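Long-range contacts in chitinase (Paenibacillus sp. FPU-7, PDB 5GZT), which probably hydrolyses chitin and chitodextrins as an endo-acting chitinase, cutting beta-1,4 linkages between N-acetylglucosamine units at random: residues Thr483-Gly488 against Tyr534-Gln539; Asn575-Tyr580 against Leu590-Thr595. All coordinates share one frame; numbering follows the deposited sequence.

Contact 1 of 2, residues Thr483-Gly488 against Tyr534-Gln539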
loop_
_atom_site.group_PDB
_atom_site.type_symbol
_atom_site.label_atom_id
_atom_site.label_comp_id
_atom_site.label_asym_id
_atom_site.label_seq_id
_atom_site.Cartn_x
_atom_site.Cartn_y
_atom_site.Cartn_z
ATOM N N THR B 483 4.950 -3.104 -12.776
ATOM C CA THR B 483 4.162 -3.821 -13.737
ATOM C C THR B 483 3.204 -2.835 -14.497
ATOM O O THR B 483 1.981 -3.068 -14.547
ATOM C CB THR B 483 3.394 -4.973 -13.075
ATOM O OG1 THR B 483 2.739 -4.512 -11.894
ATOM C CG2 THR B 483 4.386 -6.178 -12.781
ATOM N N TYR B 484 3.804 -1.838 -15.155
ATOM C CA TYR B 484 3.120 -0.846 -15.966
ATOM C C TYR B 484 4.146 -0.323 -16.934
ATOM O O TYR B 484 5.319 -0.739 -16.856
ATOM C CB TYR B 484 2.503 0.234 -15.093
ATOM C CG TYR B 484 3.346 0.806 -13.983
ATOM C CD1 TYR B 484 4.450 1.598 -14.258
ATOM C CD2 TYR B 484 3.011 0.586 -12.646
ATOM C CE1 TYR B 484 5.182 2.167 -13.247
ATOM C CE2 TYR B 484 3.757 1.130 -11.620
ATOM C CZ TYR B 484 4.835 1.923 -11.911
ATOM O OH TYR B 484 5.577 2.491 -10.880
ATOM N N ASP B 485 3.731 0.490 -17.882
ATOM C CA ASP B 485 4.455 0.773 -19.064
ATOM C C ASP B 485 5.007 -0.460 -19.760
ATOM O O ASP B 485 6.056 -0.387 -20.385
ATOM C CB ASP B 485 5.632 1.727 -18.740
ATOM C CG ASP B 485 5.156 3.005 -18.075
ATOM O OD1 ASP B 485 4.079 3.560 -18.419
ATOM O OD2 ASP B 485 5.819 3.402 -17.115
ATOM N N LEU B 486 4.279 -1.570 -19.724
ATOM C CA LEU B 486 4.784 -2.786 -20.284
ATOM C C LEU B 486 4.858 -2.712 -21.767
ATOM O O LEU B 486 5.617 -3.455 -22.376
ATOM C CB LEU B 486 3.966 -3.960 -19.795
ATOM C CG LEU B 486 4.142 -4.104 -18.294
ATOM C CD1 LEU B 486 3.349 -5.320 -17.813
ATOM C CD2 LEU B 486 5.587 -4.368 -17.836
ATOM N N HIS B 487 3.967 -1.932 -22.355
ATOM C CA HIS B 487 3.859 -1.699 -23.803
ATOM C C HIS B 487 3.491 -0.261 -23.944
ATOM O O HIS B 487 2.962 0.339 -22.974
ATOM C CB HIS B 487 2.773 -2.583 -24.433
ATOM C CG HIS B 487 3.149 -4.044 -24.391
ATOM N ND1 HIS B 487 4.199 -4.540 -25.149
ATOM C CD2 HIS B 487 2.759 -5.044 -23.581
ATOM C CE1 HIS B 487 4.395 -5.814 -24.836
ATOM N NE2 HIS B 487 3.535 -6.133 -23.889
ATOM N N GLY B 488 3.659 0.289 -25.113
ATOM C CA GLY B 488 3.534 1.776 -25.228
ATOM C C GLY B 488 3.727 2.217 -26.632
ATOM O O GLY B 488 3.993 1.361 -27.471
ATOM N N TYR B 534 -2.784 5.990 -14.816
ATOM C CA TYR B 534 -2.619 6.668 -16.073
ATOM C C TYR B 534 -2.627 5.650 -17.207
ATOM O O TYR B 534 -2.592 4.410 -16.963
ATOM C CB TYR B 534 -1.343 7.541 -16.047
ATOM C CG TYR B 534 -0.098 6.675 -16.053
ATOM C CD1 TYR B 534 0.397 6.138 -14.893
ATOM C CD2 TYR B 534 0.495 6.301 -17.248
ATOM C CE1 TYR B 534 1.489 5.226 -14.919
ATOM C CE2 TYR B 534 1.598 5.436 -17.274
ATOM C CZ TYR B 534 2.078 4.900 -16.093
ATOM O OH TYR B 534 3.125 4.021 -16.150
ATOM N N SER B 535 -2.810 6.140 -18.420
ATOM C CA SER B 535 -2.883 5.332 -19.587
ATOM C C SER B 535 -1.631 5.503 -20.474
ATOM O O SER B 535 -0.927 6.530 -20.365
ATOM C CB SER B 535 -4.056 5.775 -20.426
ATOM O OG SER B 535 -3.952 7.140 -20.775
ATOM N N ARG B 536 -1.448 4.562 -21.381
ATOM C CA ARG B 536 -0.506 4.675 -22.515
ATOM C C ARG B 536 -1.357 4.768 -23.742
ATOM O O ARG B 536 -2.377 4.029 -23.848
ATOM C CB ARG B 536 0.450 3.475 -22.611
ATOM C CG ARG B 536 1.485 3.507 -21.524
ATOM C CD ARG B 536 2.653 4.444 -21.995
ATOM N NE ARG B 536 3.553 4.763 -20.896
ATOM C CZ ARG B 536 4.427 5.753 -20.936
ATOM N NH1 ARG B 536 4.633 6.432 -22.042
ATOM N NH2 ARG B 536 5.101 6.027 -19.877
ATOM N N VAL B 537 -0.954 5.670 -24.658
ATOM C CA VAL B 537 -1.704 6.101 -25.792
ATOM C C VAL B 537 -0.935 5.778 -27.056
ATOM O O VAL B 537 0.307 5.938 -27.058
ATOM C CB VAL B 537 -1.932 7.637 -25.712
ATOM C CG1 VAL B 537 -2.750 8.130 -26.845
ATOM C CG2 VAL B 537 -2.688 8.019 -24.443
ATOM N N TRP B 538 -1.647 5.334 -28.103
ATOM C CA TRP B 538 -1.130 5.260 -29.455
ATOM C C TRP B 538 -2.031 6.059 -30.374
ATOM O O TRP B 538 -3.264 5.929 -30.300
ATOM C CB TRP B 538 -1.139 3.853 -30.000
ATOM C CG TRP B 538 -0.151 2.877 -29.507
ATOM C CD1 TRP B 538 0.862 2.267 -30.267
ATOM C CD2 TRP B 538 -0.144 2.202 -28.245
ATOM N NE1 TRP B 538 1.484 1.320 -29.518
ATOM C CE2 TRP B 538 0.876 1.233 -28.293
ATOM C CE3 TRP B 538 -0.970 2.257 -27.107
ATOM C CZ2 TRP B 538 1.142 0.363 -27.216
ATOM C CZ3 TRP B 538 -0.692 1.439 -26.024
ATOM C CH2 TRP B 538 0.345 0.471 -26.103
ATOM N N GLN B 539 -1.430 6.908 -31.232
ATOM C CA GLN B 539 -2.167 7.620 -32.283
ATOM C C GLN B 539 -1.965 6.973 -33.613
ATOM O O GLN B 539 -1.105 6.084 -33.774
ATOM C CB GLN B 539 -1.722 9.104 -32.303
ATOM C CG GLN B 539 -2.210 9.851 -31.079
ATOM C CD GLN B 539 -1.934 11.346 -31.125
ATOM O OE1 GLN B 539 -1.000 11.818 -31.808
ATOM N NE2 GLN B 539 -2.695 12.086 -30.334
#
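The backbones come nearest at Gly488 and Arg536, CA to CA 5.7 Å, where the irregular loop 483-488 passes beside strand 534-538 without pairing. Asp485 holds two side chains of the strand through its OD1, which takes the hydroxyl of Tyr534, OH at 2.5 Å, and the NE of Arg536 at 2.8 Å; these donors approach from opposite faces of the carboxylate plane. Arg536, bent at chi2 (-84°), presents the edge of its guanidinium, turned 79° from the carboxylate, in a salt bridge to which NH2 adds a weak bond to OD1. The Tyr534 hydroxyl lies 3.3 Å from Tyr484 CD1, approaching that ring obliquely, and the two tyrosine side chains cross at about a right angle. One face of the Trp538 indole packs on the backbone of Gly488, offset toward its rim, with CZ2 3.2 Å from Gly488 C. Asp491 accepts from His487 ND1 and Gly488 N, steadying the loop. The loop follows barrel strand 478-481, at an end that, as in other family 18 chitinases, probably borders the substrate cleft. Tyr484 rests on Met621 and Trp623 of barrel strand 619-623, and strand 534-538 lies between strands 561-563 and 596-598 of the antiparallel sheet.

Contact 2 of 2, residues Asn575-Tyr580 against Leu590-Thr595. With FMT (formic acid), chain H.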
loop_
_atom_site.group_PDB
_atom_site.type_symbol
_atom_site.label_atom_id
_atom_site.label_comp_id
_atom_site.label_asym_id
_atom_site.label_seq_id
_atom_site.Cartn_x
_atom_site.Cartn_y
_atom_site.Cartn_z
ATOM N N ASN B 575 -16.867 11.632 -26.114
ATOM C CA ASN B 575 -16.185 12.225 -27.236
ATOM C C ASN B 575 -15.759 11.234 -28.311
ATOM O O ASN B 575 -14.605 11.324 -28.829
ATOM C CB ASN B 575 -14.950 13.064 -26.724
ATOM C CG ASN B 575 -14.363 13.964 -27.825
ATOM O OD1 ASN B 575 -15.122 14.397 -28.684
ATOM N ND2 ASN B 575 -13.019 14.166 -27.854
ATOM N N GLY B 576 -16.640 10.274 -28.601
ATOM C CA GLY B 576 -16.430 9.237 -29.638
ATOM C C GLY B 576 -15.494 8.085 -29.217
ATOM O O GLY B 576 -15.184 7.229 -30.020
ATOM N N TYR B 577 -15.063 8.033 -27.960
ATOM C CA TYR B 577 -14.187 6.954 -27.514
ATOM C C TYR B 577 -15.077 5.816 -26.928
ATOM O O TYR B 577 -15.868 6.068 -25.956
ATOM C CB TYR B 577 -13.173 7.451 -26.470
ATOM C CG TYR B 577 -12.006 8.207 -27.025
ATOM C CD1 TYR B 577 -12.101 9.542 -27.308
ATOM C CD2 TYR B 577 -10.834 7.559 -27.343
ATOM C CE1 TYR B 577 -11.021 10.251 -27.891
ATOM C CE2 TYR B 577 -9.760 8.240 -27.922
ATOM C CZ TYR B 577 -9.843 9.580 -28.188
ATOM O OH TYR B 577 -8.724 10.222 -28.773
ATOM N N THR B 578 -14.929 4.590 -27.453
ATOM C CA THR B 578 -15.692 3.433 -27.006
ATOM C C THR B 578 -14.835 2.730 -25.945
ATOM O O THR B 578 -13.619 2.526 -26.134
ATOM C CB THR B 578 -16.030 2.535 -28.192
ATOM O OG1 THR B 578 -16.852 3.270 -29.067
ATOM C CG2 THR B 578 -16.736 1.309 -27.807
ATOM N N ARG B 579 -15.467 2.315 -24.862
ATOM C CA ARG B 579 -14.858 1.493 -23.812
ATOM C C ARG B 579 -14.968 0.020 -24.220
ATOM O O ARG B 579 -16.035 -0.436 -24.580
ATOM C CB ARG B 579 -15.537 1.702 -22.428
ATOM C CG ARG B 579 -14.797 0.806 -21.411
ATOM C CD ARG B 579 -15.165 1.135 -19.978
ATOM N NE ARG B 579 -16.576 1.039 -19.728
ATOM C CZ ARG B 579 -17.209 0.022 -19.132
ATOM N NH1 ARG B 579 -16.610 -1.160 -18.852
ATOM N NH2 ARG B 579 -18.516 0.128 -18.900
ATOM N N TYR B 580 -13.834 -0.698 -24.215
ATOM C CA TYR B 580 -13.779 -2.133 -24.515
ATOM C C TYR B 580 -13.104 -2.842 -23.346
ATOM O O TYR B 580 -12.467 -2.220 -22.540
ATOM C CB TYR B 580 -12.917 -2.336 -25.768
ATOM C CG TYR B 580 -13.580 -1.945 -27.069
ATOM C CD1 TYR B 580 -14.747 -2.530 -27.468
ATOM C CD2 TYR B 580 -13.035 -0.979 -27.904
ATOM C CE1 TYR B 580 -15.338 -2.203 -28.700
ATOM C CE2 TYR B 580 -13.614 -0.699 -29.141
ATOM C CZ TYR B 580 -14.738 -1.295 -29.505
ATOM O OH TYR B 580 -15.327 -0.973 -30.690
ATOM N N LEU B 590 -9.703 2.061 -24.522
ATOM C CA LEU B 590 -10.596 2.868 -25.363
ATOM C C LEU B 590 -10.135 2.916 -26.794
ATOM O O LEU B 590 -8.893 2.895 -27.064
ATOM C CB LEU B 590 -10.569 4.272 -24.863
ATOM C CG LEU B 590 -10.808 4.418 -23.345
ATOM C CD1 LEU B 590 -10.817 5.924 -23.029
ATOM C CD2 LEU B 590 -12.155 3.818 -22.967
ATOM N N PHE B 591 -11.077 3.113 -27.719
ATOM C CA PHE B 591 -10.671 3.360 -29.118
ATOM C C PHE B 591 -11.707 4.216 -29.763
ATOM O O PHE B 591 -12.916 4.041 -29.512
ATOM C CB PHE B 591 -10.545 2.016 -29.862
ATOM C CG PHE B 591 -9.957 2.097 -31.251
ATOM C CD1 PHE B 591 -8.729 2.671 -31.436
ATOM C CD2 PHE B 591 -10.552 1.459 -32.313
ATOM C CE1 PHE B 591 -8.133 2.743 -32.742
ATOM C CE2 PHE B 591 -10.018 1.519 -33.606
ATOM C CZ PHE B 591 -8.776 2.162 -33.817
ATOM N N ASN B 592 -11.265 5.205 -30.537
ATOM C CA ASN B 592 -12.157 6.046 -31.297
ATOM C C ASN B 592 -12.044 5.893 -32.813
ATOM O O ASN B 592 -12.596 6.703 -33.554
ATOM C CB ASN B 592 -11.977 7.519 -30.925
ATOM C CG ASN B 592 -10.723 8.120 -31.508
ATOM O OD1 ASN B 592 -9.777 7.399 -31.894
ATOM N ND2 ASN B 592 -10.676 9.440 -31.541
ATOM N N GLY B 593 -11.373 4.850 -33.271
ATOM C CA GLY B 593 -11.098 4.712 -34.679
ATOM C C GLY B 593 -9.675 5.180 -35.089
ATOM O O GLY B 593 -9.248 4.890 -36.175
ATOM N N SER B 594 -8.907 5.811 -34.195
ATOM C CA SER B 594 -7.607 6.269 -34.588
ATOM C C SER B 594 -6.685 6.355 -33.392
ATOM O O SER B 594 -5.453 6.051 -33.483
ATOM C CB SER B 594 -7.785 7.624 -35.327
ATOM O OG SER B 594 -6.538 8.222 -35.350
ATOM N N THR B 595 -7.209 6.836 -32.260
ATOM C CA THR B 595 -6.457 6.756 -31.010
ATOM C C THR B 595 -6.871 5.596 -30.113
ATOM O O THR B 595 -8.069 5.462 -29.801
ATOM C CB THR B 595 -6.599 8.077 -30.290
ATOM O OG1 THR B 595 -6.217 9.112 -31.188
ATOM C CG2 THR B 595 -5.820 8.114 -29.095
HETATM C C FMT H . -13.897 -2.500 -19.004
HETATM O O1 FMT H . -14.107 -1.932 -20.131
HETATM O O2 FMT H . -13.610 -2.028 -17.726
HETATM O O HOH W 1 -13.091 10.987 -31.017
HETATM O O HOH W 2 -15.951 5.022 -30.923
HETATM O O HOH W 3 -15.599 7.896 -32.849
#
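Asn592 OD1 is gripped by two backbone amides, the N of Ser594 at 2.9 Å and the N of Thr595 at 2.7 Å, an Asx motif, its first bond an Asx turn, that fixes the amide group against the ring of Tyr577. The Thr595 bond lies in the carbonyl plane, whereas Ser594 N comes from above it. With CG between the backbone N and the carbonyl carbon (chi1 75°), the asparagine runs alongside the tyrosine, amide and ring planes 11° apart. Asn592 CB sits over the ring centre in a CH-pi contact, 3.7 Å from the centroid, while ND2 lies beyond, near CZ. At the tip of the ring, Tyr577 OH packs 3.4 Å from Thr595 CB; lower down, CD2 meets Leu590 CB. An alanine at Tyr577 would probably leave the Asn592 amide without its stacking partner and open a gap beside Thr595 and Leu590. A water joins Asn592 ND2 to Asn575 O, tying the turn to the opposite backbone. Thr578 and Phe591 form a hydrogen-bonded antiparallel pair, Thr578 N to Phe591 O at 2.9 Å and Phe591 N to Thr578 O at 3.1 Å. Arg579 points to the same face as Leu590, and its NH1 binds both Leu683 O and a formic acid molecule, probably from the crystallisation liquor, whose O1 is 2.9 Å away. The segments belong to the hairpin of strands 578-582 and 587-591, with 578-582 outermost in the antiparallel sheet; Ile597 of the next strand, 596-598, meets both Tyr577 and Leu590.

The two contacts follow one another along the chain, neither nested nor crossed. After barrel strand 478-481, contact 1 closes a long loop of 45 residues that takes in helix 510-519 and strand 527-532, and it joins the mouth of the barrel to the first strand of the antiparallel sheet. In sequence this sheet is inserted between barrel strands 527-532 and 619-623, the place of the insertion domain of many family 18 chitinases. Contact 2 then closes a short hairpin at the far edge of that sheet. Strand 596-598 separates their strands, yet they touch: Thr595 CG2 packs 3.6 Å from Trp538 O, with the contact centres about 15 Å apart.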